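Long-range contact in putative sporulation-specific glycosylase YdhD (Bacillus subtilis subsp. subtilis str. 168, PDB 3CZ8), which probably hydrolyses glycosidic bonds during sporulation through its family 18 glycosyl hydrolase domain, the part described here: residues N46-N51 and V100-D105. The protein carries 1 engineered substitution. Sequence-based numbering, arbitrary orientation.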
loop_
_atom_site.group_PDB
_atom_site.type_symbol
_atom_site.label_atom_id
_atom_site.label_comp_id
_atom_site.label_asym_id
_atom_site.label_seq_id
_atom_site.Cartn_x
_atom_site.Cartn_y
_atom_site.Cartn_z
ATOM N N ASN A 46 -14.124 -27.422 8.682
ATOM C CA ASN A 46 -13.625 -28.787 8.817
ATOM C C ASN A 46 -12.095 -28.866 8.861
ATOM O O ASN A 46 -11.517 -29.952 8.972
ATOM C CB ASN A 46 -14.210 -29.694 7.724
ATOM C CG ASN A 46 -13.700 -29.360 6.327
ATOM O OD1 ASN A 46 -13.185 -28.271 6.070
ATOM N ND2 ASN A 46 -13.857 -30.306 5.412
ATOM N N GLY A 47 -11.451 -27.705 8.772
ATOM C CA GLY A 47 -10.002 -27.608 8.880
ATOM C C GLY A 47 -9.279 -27.601 7.550
ATOM O O GLY A 47 -8.056 -27.556 7.515
ATOM N N ASP A 48 -10.027 -27.650 6.450
ATOM C CA ASP A 48 -9.423 -27.573 5.119
ATOM C C ASP A 48 -8.908 -26.168 4.825
ATOM O O ASP A 48 -9.369 -25.195 5.417
ATOM C CB ASP A 48 -10.422 -28.002 4.040
ATOM C CG ASP A 48 -10.525 -29.512 3.896
ATOM O OD1 ASP A 48 -11.661 -30.026 3.895
ATOM O OD2 ASP A 48 -9.478 -30.188 3.779
ATOM N N ILE A 49 -7.937 -26.072 3.926
ATOM C CA ILE A 49 -7.500 -24.781 3.419
ATOM C C ILE A 49 -8.354 -24.464 2.189
ATOM O O ILE A 49 -8.218 -25.107 1.142
ATOM C CB ILE A 49 -5.983 -24.757 3.131
ATOM C CG1 ILE A 49 -5.205 -24.922 4.447
ATOM C CG2 ILE A 49 -5.582 -23.447 2.446
ATOM C CD1 ILE A 49 -3.736 -25.289 4.286
ATOM N N ALA A 50 -9.241 -23.479 2.347
ATOM C CA ALA A 50 -10.330 -23.214 1.400
ATOM C C ALA A 50 -9.888 -22.675 0.042
ATOM O O ALA A 50 -10.533 -22.941 -0.973
ATOM C CB ALA A 50 -11.361 -22.285 2.028
ATOM N N ASN A 51 -8.788 -21.932 0.029
ATOM C CA ASN A 51 -8.299 -21.287 -1.188
ATOM C C ASN A 51 -6.885 -21.704 -1.555
ATOM O O ASN A 51 -6.228 -22.448 -0.824
ATOM C CB ASN A 51 -8.324 -19.768 -1.017
ATOM C CG ASN A 51 -7.347 -19.285 0.053
ATOM O OD1 ASN A 51 -7.425 -19.702 1.207
ATOM N ND2 ASN A 51 -6.434 -18.399 -0.327
ATOM N N VAL A 100 -3.730 -29.087 10.860
ATOM C CA VAL A 100 -2.295 -29.300 11.103
ATOM C C VAL A 100 -1.615 -30.024 9.926
ATOM O O VAL A 100 -0.553 -29.598 9.450
ATOM C CB VAL A 100 -2.045 -30.026 12.467
ATOM C CG1 VAL A 100 -0.660 -30.650 12.531
ATOM C CG2 VAL A 100 -2.218 -29.058 13.631
ATOM N N ASN A 101 -2.255 -31.088 9.440
ATOM C CA ASN A 101 -1.754 -31.838 8.286
ATOM C C ASN A 101 -1.783 -31.032 6.990
ATOM O O ASN A 101 -0.824 -31.074 6.216
ATOM C CB ASN A 101 -2.509 -33.166 8.112
ATOM C CG ASN A 101 -2.182 -34.175 9.203
ATOM O OD1 ASN A 101 -1.044 -34.269 9.664
ATOM N ND2 ASN A 101 -3.189 -34.932 9.622
ATOM N N ASN A 102 -2.876 -30.298 6.770
ATOM C CA ASN A 102 -3.020 -29.432 5.592
ATOM C C ASN A 102 -2.010 -28.297 5.533
ATOM O O ASN A 102 -1.514 -27.975 4.454
ATOM C CB ASN A 102 -4.431 -28.859 5.504
ATOM C CG ASN A 102 -5.458 -29.901 5.125
ATOM O OD1 ASN A 102 -5.139 -30.919 4.505
ATOM N ND2 ASN A 102 -6.703 -29.657 5.508
ATOM N N ILE A 103 -1.714 -27.702 6.692
ATOM C CA ILE A 103 -0.704 -26.642 6.803
ATOM C C ILE A 103 0.684 -27.194 6.464
ATOM O O ILE A 103 1.462 -26.537 5.762
ATOM C CB ILE A 103 -0.709 -25.964 8.209
ATOM C CG1 ILE A 103 -1.902 -25.017 8.362
ATOM C CG2 ILE A 103 0.566 -25.173 8.445
ATOM C CD1 ILE A 103 -2.200 -24.627 9.805
ATOM N N TYR A 104 0.978 -28.402 6.950
ATOM C CA TYR A 104 2.218 -29.091 6.586
ATOM C C TYR A 104 2.269 -29.370 5.086
ATOM O O TYR A 104 3.294 -29.128 4.447
ATOM C CB TYR A 104 2.415 -30.398 7.374
ATOM C CG TYR A 104 3.759 -31.038 7.088
ATOM C CD1 TYR A 104 3.900 -32.006 6.088
ATOM C CD2 TYR A 104 4.898 -30.651 7.792
ATOM C CE1 TYR A 104 5.138 -32.573 5.804
ATOM C CE2 TYR A 104 6.138 -31.217 7.519
ATOM C CZ TYR A 104 6.251 -32.176 6.525
ATOM O OH TYR A 104 7.477 -32.741 6.253
ATOM N N ASP A 105 1.166 -29.881 4.539
ATOM C CA ASP A 105 1.065 -30.172 3.105
ATOM C C ASP A 105 1.223 -28.910 2.268
ATOM O O ASP A 105 1.795 -28.960 1.185
ATOM C CB ASP A 105 -0.263 -30.861 2.764
ATOM C CG ASP A 105 -0.340 -32.292 3.281
ATOM O OD1 ASP A 105 -1.460 -32.846 3.299
ATOM O OD2 ASP A 105 0.704 -32.862 3.670
#
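Asn102 sets CG anti to its carbonyl carbon, beside the backbone N (chi1 -71°), and chi2 of -24° turns the amide; Ile49 places CG1 likewise. The two side chains pass each other in opposite directions. ND2 of Asn102 donates to Gly47 O at 3.2 Å, with the oxygen close to the amide plane but the donor above the plane of the carbonyl. A weak second bond, 3.3 Å, runs from Asn102 ND2 to Asp48 OD2, the carboxylate turned 24° from the amide. Asparagine suits the place because its NH2 group can serve two acceptors, and aspartate because OD1 also takes a weak bond from Asn46 ND2. An alanine in place of this asparagine would keep CB against Ile49 but would probably leave Gly47 O and Asp48 OD2 without their shared donor. Glycine suits position 47 because its positive phi would press a CB against the preceding carbonyl oxygen. Asn46 shapes the loop through an Asx turn, its OD1 accepting from Asp48 N. Alongside, apolar Ile49 CD1 lies 3.8 Å from Asn102 CB. In this TIM-barrel domain the contact ties the loop between strand 35-42 and helix 56-64 to helix 93-110; Ile49 also touches Leu106 of that helix and Tyr41 of strand 35-42, and Ile103 packs on strand 114-118 and helix 127-143.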